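Local coordinates for protein transcriptional regulator (Streptococcus dysgalactiae, PDB 4YV9) that probably regulates transcription in quorum sensing by binding DNA through a helix-turn-helix domain and SHP pheromone peptides through a helical repeat domain, at residues I189-F201 / V226-Q238. Residues are numbered along the deposited sequence; the frame is centred on the assembly and turned at random.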
loop_
_atom_site.group_PDB
_atom_site.type_symbol
_atom_site.label_atom_id
_atom_site.label_comp_id
_atom_site.label_asym_id
_atom_site.label_seq_id
_atom_site.Cartn_x
_atom_site.Cartn_y
_atom_site.Cartn_z
ATOM N N ILE B 189 -12.467 0.145 -12.373
ATOM C CA ILE B 189 -12.258 0.969 -13.559
ATOM C C ILE B 189 -12.216 0.105 -14.830
ATOM O O ILE B 189 -12.804 0.470 -15.850
ATOM C CB ILE B 189 -10.968 1.808 -13.430
ATOM C CG1 ILE B 189 -11.137 2.844 -12.306
ATOM C CG2 ILE B 189 -10.632 2.497 -14.764
ATOM C CD1 ILE B 189 -9.879 3.598 -11.954
ATOM N N ASN B 190 -11.544 -1.042 -14.752
ATOM C CA ASN B 190 -11.492 -2.005 -15.859
ATOM C C ASN B 190 -12.899 -2.439 -16.274
ATOM O O ASN B 190 -13.209 -2.531 -17.456
ATOM C CB ASN B 190 -10.644 -3.229 -15.469
ATOM C CG ASN B 190 -10.413 -4.191 -16.641
ATOM O OD1 ASN B 190 -9.758 -3.844 -17.621
ATOM N ND2 ASN B 190 -10.931 -5.411 -16.525
ATOM N N CYS B 191 -13.761 -2.691 -15.297
ATOM C CA CYS B 191 -15.125 -3.079 -15.623
ATOM C C CYS B 191 -15.889 -1.909 -16.232
ATOM O O CYS B 191 -16.680 -2.095 -17.157
ATOM C CB CYS B 191 -15.867 -3.599 -14.390
ATOM S SG CYS B 191 -17.377 -4.507 -14.812
ATOM N N LEU B 192 -15.654 -0.712 -15.701
ATOM C CA LEU B 192 -16.295 0.496 -16.211
ATOM C C LEU B 192 -15.962 0.709 -17.687
ATOM O O LEU B 192 -16.817 1.087 -18.481
ATOM C CB LEU B 192 -15.873 1.717 -15.386
ATOM C CG LEU B 192 -16.302 3.091 -15.914
ATOM C CD1 LEU B 192 -17.818 3.170 -16.128
ATOM C CD2 LEU B 192 -15.836 4.214 -15.000
ATOM N N ILE B 193 -14.713 0.449 -18.049
ATOM C CA ILE B 193 -14.287 0.545 -19.451
ATOM C C ILE B 193 -15.123 -0.363 -20.366
ATOM O O ILE B 193 -15.596 0.069 -21.425
ATOM C CB ILE B 193 -12.780 0.208 -19.585
ATOM C CG1 ILE B 193 -11.950 1.415 -19.160
ATOM C CG2 ILE B 193 -12.422 -0.196 -21.009
ATOM C CD1 ILE B 193 -10.501 1.084 -18.826
ATOM N N ILE B 194 -15.325 -1.607 -19.939
ATOM C CA ILE B 194 -16.109 -2.576 -20.701
ATOM C C ILE B 194 -17.579 -2.177 -20.760
ATOM O O ILE B 194 -18.235 -2.308 -21.796
ATOM C CB ILE B 194 -15.979 -3.986 -20.092
ATOM C CG1 ILE B 194 -14.512 -4.408 -20.060
ATOM C CG2 ILE B 194 -16.802 -4.989 -20.873
ATOM C CD1 ILE B 194 -14.279 -5.777 -19.467
ATOM N N SER B 195 -18.088 -1.673 -19.643
ATOM C CA SER B 195 -19.480 -1.265 -19.544
ATOM C C SER B 195 -19.785 -0.118 -20.489
ATOM O O SER B 195 -20.851 -0.075 -21.108
ATOM C CB SER B 195 -19.814 -0.860 -18.108
ATOM O OG SER B 195 -19.822 -2.002 -17.275
ATOM N N ILE B 196 -18.847 0.814 -20.592
ATOM C CA ILE B 196 -18.990 1.908 -21.538
ATOM C C ILE B 196 -18.947 1.375 -22.974
ATOM O O ILE B 196 -19.824 1.693 -23.780
ATOM C CB ILE B 196 -17.902 2.972 -21.334
ATOM C CG1 ILE B 196 -18.049 3.623 -19.962
ATOM C CG2 ILE B 196 -18.015 4.049 -22.398
ATOM C CD1 ILE B 196 -16.820 4.395 -19.537
ATOM N N ASP B 197 -17.942 0.549 -23.271
ATOM C CA ASP B 197 -17.777 -0.054 -24.599
ATOM C C ASP B 197 -19.046 -0.731 -25.085
ATOM O O ASP B 197 -19.444 -0.574 -26.229
ATOM C CB ASP B 197 -16.645 -1.086 -24.598
ATOM C CG ASP B 197 -15.265 -0.453 -24.599
ATOM O OD1 ASP B 197 -15.148 0.724 -25.008
ATOM O OD2 ASP B 197 -14.297 -1.139 -24.196
ATOM N N TYR B 198 -19.675 -1.488 -24.198
ATOM C CA TYR B 198 -20.880 -2.233 -24.519
ATOM C C TYR B 198 -22.141 -1.392 -24.320
ATOM O O TYR B 198 -23.256 -1.898 -24.465
ATOM C CB TYR B 198 -20.957 -3.496 -23.660
ATOM C CG TYR B 198 -20.069 -4.636 -24.105
ATOM C CD1 TYR B 198 -19.649 -4.745 -25.424
ATOM C CD2 TYR B 198 -19.664 -5.618 -23.205
ATOM C CE1 TYR B 198 -18.842 -5.796 -25.834
ATOM C CE2 TYR B 198 -18.860 -6.671 -23.605
ATOM C CZ TYR B 198 -18.450 -6.754 -24.919
ATOM O OH TYR B 198 -17.651 -7.801 -25.328
ATOM N N SER B 199 -21.958 -0.117 -23.982
ATOM C CA SER B 199 -23.064 0.830 -23.815
ATOM C C SER B 199 -24.038 0.435 -22.697
ATOM O O SER B 199 -25.229 0.740 -22.769
ATOM C CB SER B 199 -23.832 0.998 -25.135
ATOM O OG SER B 199 -22.980 1.440 -26.180
ATOM N N TYR B 200 -23.527 -0.244 -21.673
ATOM C CA TYR B 200 -24.301 -0.516 -20.467
ATOM C C TYR B 200 -24.190 0.674 -19.520
ATOM O O TYR B 200 -23.405 0.641 -18.570
ATOM C CB TYR B 200 -23.810 -1.788 -19.765
ATOM C CG TYR B 200 -24.183 -3.069 -20.474
ATOM C CD1 TYR B 200 -25.408 -3.685 -20.248
ATOM C CD2 TYR B 200 -23.308 -3.668 -21.366
ATOM C CE1 TYR B 200 -25.751 -4.861 -20.895
ATOM C CE2 TYR B 200 -23.640 -4.844 -22.017
ATOM C CZ TYR B 200 -24.862 -5.434 -21.781
ATOM O OH TYR B 200 -25.193 -6.600 -22.430
ATOM N N PHE B 201 -24.973 1.718 -19.763
ATOM C CA PHE B 201 -24.799 2.963 -19.015
ATOM C C PHE B 201 -25.375 2.895 -17.595
ATOM O O PHE B 201 -25.001 3.681 -16.718
ATOM C CB PHE B 201 -25.410 4.112 -19.804
ATOM C CG PHE B 201 -24.762 4.306 -21.143
ATOM C CD1 PHE B 201 -23.403 4.586 -21.232
ATOM C CD2 PHE B 201 -25.490 4.164 -22.311
ATOM C CE1 PHE B 201 -22.788 4.748 -22.463
ATOM C CE2 PHE B 201 -24.885 4.324 -23.541
ATOM C CZ PHE B 201 -23.531 4.618 -23.618
ATOM N N VAL B 226 -6.526 7.757 -14.791
ATOM C CA VAL B 226 -7.223 6.839 -15.689
ATOM C C VAL B 226 -8.729 7.081 -15.607
ATOM O O VAL B 226 -9.416 7.129 -16.627
ATOM C CB VAL B 226 -6.882 5.364 -15.354
ATOM C CG1 VAL B 226 -7.807 4.403 -16.080
ATOM C CG2 VAL B 226 -5.413 5.067 -15.706
ATOM N N PHE B 227 -9.239 7.256 -14.388
ATOM C CA PHE B 227 -10.661 7.542 -14.190
ATOM C C PHE B 227 -11.073 8.870 -14.832
ATOM O O PHE B 227 -12.182 8.996 -15.340
ATOM C CB PHE B 227 -10.990 7.543 -12.700
ATOM C CG PHE B 227 -12.458 7.679 -12.393
ATOM C CD1 PHE B 227 -13.389 6.820 -12.962
ATOM C CD2 PHE B 227 -12.903 8.654 -11.526
ATOM C CE1 PHE B 227 -14.739 6.944 -12.677
ATOM C CE2 PHE B 227 -14.256 8.780 -11.238
ATOM C CZ PHE B 227 -15.169 7.921 -11.817
ATOM N N LEU B 228 -10.188 9.864 -14.818
ATOM C CA LEU B 228 -10.467 11.115 -15.534
ATOM C C LEU B 228 -10.724 10.808 -17.009
ATOM O O LEU B 228 -11.637 11.348 -17.621
ATOM C CB LEU B 228 -9.300 12.098 -15.397
ATOM C CG LEU B 228 -9.411 13.425 -16.142
ATOM C CD1 LEU B 228 -10.637 14.189 -15.688
ATOM C CD2 LEU B 228 -8.151 14.230 -15.880
ATOM N N TYR B 229 -9.921 9.907 -17.564
ATOM C CA TYR B 229 -10.022 9.599 -18.986
ATOM C C TYR B 229 -11.295 8.813 -19.272
ATOM O O TYR B 229 -12.051 9.156 -20.158
ATOM C CB TYR B 229 -8.805 8.809 -19.467
ATOM C CG TYR B 229 -8.829 8.578 -20.963
ATOM C CD1 TYR B 229 -9.539 7.511 -21.511
ATOM C CD2 TYR B 229 -8.148 9.424 -21.825
ATOM C CE1 TYR B 229 -9.567 7.291 -22.868
ATOM C CE2 TYR B 229 -8.169 9.206 -23.186
ATOM C CZ TYR B 229 -8.885 8.140 -23.699
ATOM O OH TYR B 229 -8.917 7.926 -25.051
ATOM N N VAL B 230 -11.521 7.773 -18.479
ATOM C CA VAL B 230 -12.568 6.797 -18.732
ATOM C C VAL B 230 -13.946 7.403 -18.515
ATOM O O VAL B 230 -14.878 7.178 -19.295
ATOM C CB VAL B 230 -12.375 5.567 -17.809
ATOM C CG1 VAL B 230 -13.601 4.663 -17.843
ATOM C CG2 VAL B 230 -11.099 4.804 -18.203
ATOM N N HIS B 231 -14.064 8.182 -17.447
ATOM C CA HIS B 231 -15.299 8.891 -17.157
ATOM C C HIS B 231 -15.580 9.930 -18.249
ATOM O O HIS B 231 -16.720 10.110 -18.668
ATOM C CB HIS B 231 -15.211 9.547 -15.775
ATOM C CG HIS B 231 -16.501 10.134 -15.300
ATOM N ND1 HIS B 231 -16.560 11.115 -14.333
ATOM C CD2 HIS B 231 -17.783 9.879 -15.653
ATOM C CE1 HIS B 231 -17.822 11.444 -14.119
ATOM N NE2 HIS B 231 -18.584 10.706 -14.905
ATOM N N GLY B 232 -14.530 10.600 -18.722
ATOM C CA GLY B 232 -14.673 11.534 -19.826
ATOM C C GLY B 232 -15.205 10.799 -21.040
ATOM O O GLY B 232 -16.052 11.311 -21.779
ATOM N N TYR B 233 -14.710 9.578 -21.226
ATOM C CA TYR B 233 -15.136 8.714 -22.327
ATOM C C TYR B 233 -16.617 8.358 -22.189
ATOM O O TYR B 233 -17.370 8.370 -23.169
ATOM C CB TYR B 233 -14.254 7.461 -22.361
ATOM C CG TYR B 233 -14.629 6.398 -23.372
ATOM C CD1 TYR B 233 -14.916 6.721 -24.693
ATOM C CD2 TYR B 233 -14.655 5.055 -23.003
ATOM C CE1 TYR B 233 -15.242 5.736 -25.615
ATOM C CE2 TYR B 233 -14.973 4.067 -23.914
ATOM C CZ TYR B 233 -15.270 4.411 -25.214
ATOM O OH TYR B 233 -15.593 3.420 -26.109
ATOM N N TYR B 234 -17.031 8.062 -20.963
ATOM C CA TYR B 234 -18.441 7.843 -20.655
ATOM C C TYR B 234 -19.267 9.089 -20.952
ATOM O O TYR B 234 -20.357 8.995 -21.509
ATOM C CB TYR B 234 -18.602 7.435 -19.190
ATOM C CG TYR B 234 -20.005 7.551 -18.642
ATOM C CD1 TYR B 234 -20.935 6.546 -18.851
ATOM C CD2 TYR B 234 -20.389 8.658 -17.899
ATOM C CE1 TYR B 234 -22.202 6.636 -18.341
ATOM C CE2 TYR B 234 -21.664 8.761 -17.378
ATOM C CZ TYR B 234 -22.567 7.745 -17.603
ATOM O OH TYR B 234 -23.841 7.833 -17.095
ATOM N N LYS B 235 -18.739 10.251 -20.575
ATOM C CA LYS B 235 -19.417 11.524 -20.813
ATOM C C LYS B 235 -19.577 11.779 -22.305
ATOM O O LYS B 235 -20.639 12.222 -22.763
ATOM C CB LYS B 235 -18.650 12.683 -20.174
ATOM C CG LYS B 235 -18.656 12.697 -18.658
ATOM C CD LYS B 235 -17.937 13.932 -18.140
ATOM C CE LYS B 235 -17.529 13.766 -16.689
ATOM N NZ LYS B 235 -16.832 14.977 -16.176
ATOM N N LEU B 236 -18.512 11.507 -23.055
ATOM C CA LEU B 236 -18.536 11.682 -24.499
ATOM C C LEU B 236 -19.621 10.821 -25.131
ATOM O O LEU B 236 -20.427 11.313 -25.915
ATOM C CB LEU B 236 -17.175 11.343 -25.113
ATOM C CG LEU B 236 -17.140 11.398 -26.642
ATOM C CD1 LEU B 236 -17.659 12.738 -27.140
ATOM C CD2 LEU B 236 -15.735 11.148 -27.159
ATOM N N LYS B 237 -19.659 9.544 -24.765
ATOM C CA LYS B 237 -20.636 8.617 -25.327
ATOM C C LYS B 237 -22.070 9.013 -25.004
ATOM O O LYS B 237 -23.013 8.339 -25.417
ATOM C CB LYS B 237 -20.371 7.197 -24.833
ATOM C CG LYS B 237 -19.567 6.351 -25.803
ATOM C CD LYS B 237 -20.081 4.920 -25.833
ATOM C CE LYS B 237 -19.183 4.020 -26.669
ATOM N NZ LYS B 237 -19.686 2.619 -26.706
ATOM N N GLN B 238 -22.233 10.108 -24.268
ATOM C CA GLN B 238 -23.550 10.665 -24.006
ATOM C C GLN B 238 -23.578 12.179 -24.185
ATOM O O GLN B 238 -24.190 12.895 -23.395
ATOM C CB GLN B 238 -24.013 10.288 -22.603
ATOM C CG GLN B 238 -24.641 8.912 -22.535
ATOM C CD GLN B 238 -24.445 8.269 -21.188
ATOM O OE1 GLN B 238 -23.440 8.509 -20.524
ATOM N NE2 GLN B 238 -25.407 7.453 -20.770
#
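In the TPR-like C-terminal repeat domain, helices 179-197 and 221-236 run side by side in the same direction, the axes of their segments 189-197 and 226-236 approaching to 10.1 Å at an angle of 19°, and Val230 fits as a knob into the hole formed by Ile189, Leu192, Ile193 and Ile196. Its two methyls split the work: CG1 lies against Leu192 CD2 (3.6 Å) and Ile196 CD1, while CG2 meets Ile193 CG1. Leu192 CD2 also touches the Phe227 ring at its edge, 3.7 Å from CE1. Ile196 divides its branches as well. With CG1 beside the backbone N (chi1 -64°) and CG2 anti to it, the CG2 methyl comes over a face of the Tyr233 ring, 3.4 Å from CE2, leaving CD1 to reach Tyr234 CB.

Helix 201-215, between the two in sequence, packs on Ile189 and Tyr234, as in the stacked helices of TPR-like superhelical domains. At the N-terminal end of the contact, where Ile189 CG2 packs on Val226 CG1 (3.7 Å), both residues and Ile193 line part of the surface that holds a modified side chain of the bound peptide, probably the pheromone site too.

Polar bonds take over toward the C-terminal ends. Tyr233 OH donates to Asp197 OD1 (2.9 Å), nearly along the C-O axis. Lys237 NZ donates to Ile196 O (3.1 Å), tilted 32° from the carbonyl plane; Ser199 N, in a Schellman motif, grips the same oxygen from the opposite face. Beyond it, Phe201 CD1 approaches Tyr234 CE1 at 3.7 Å.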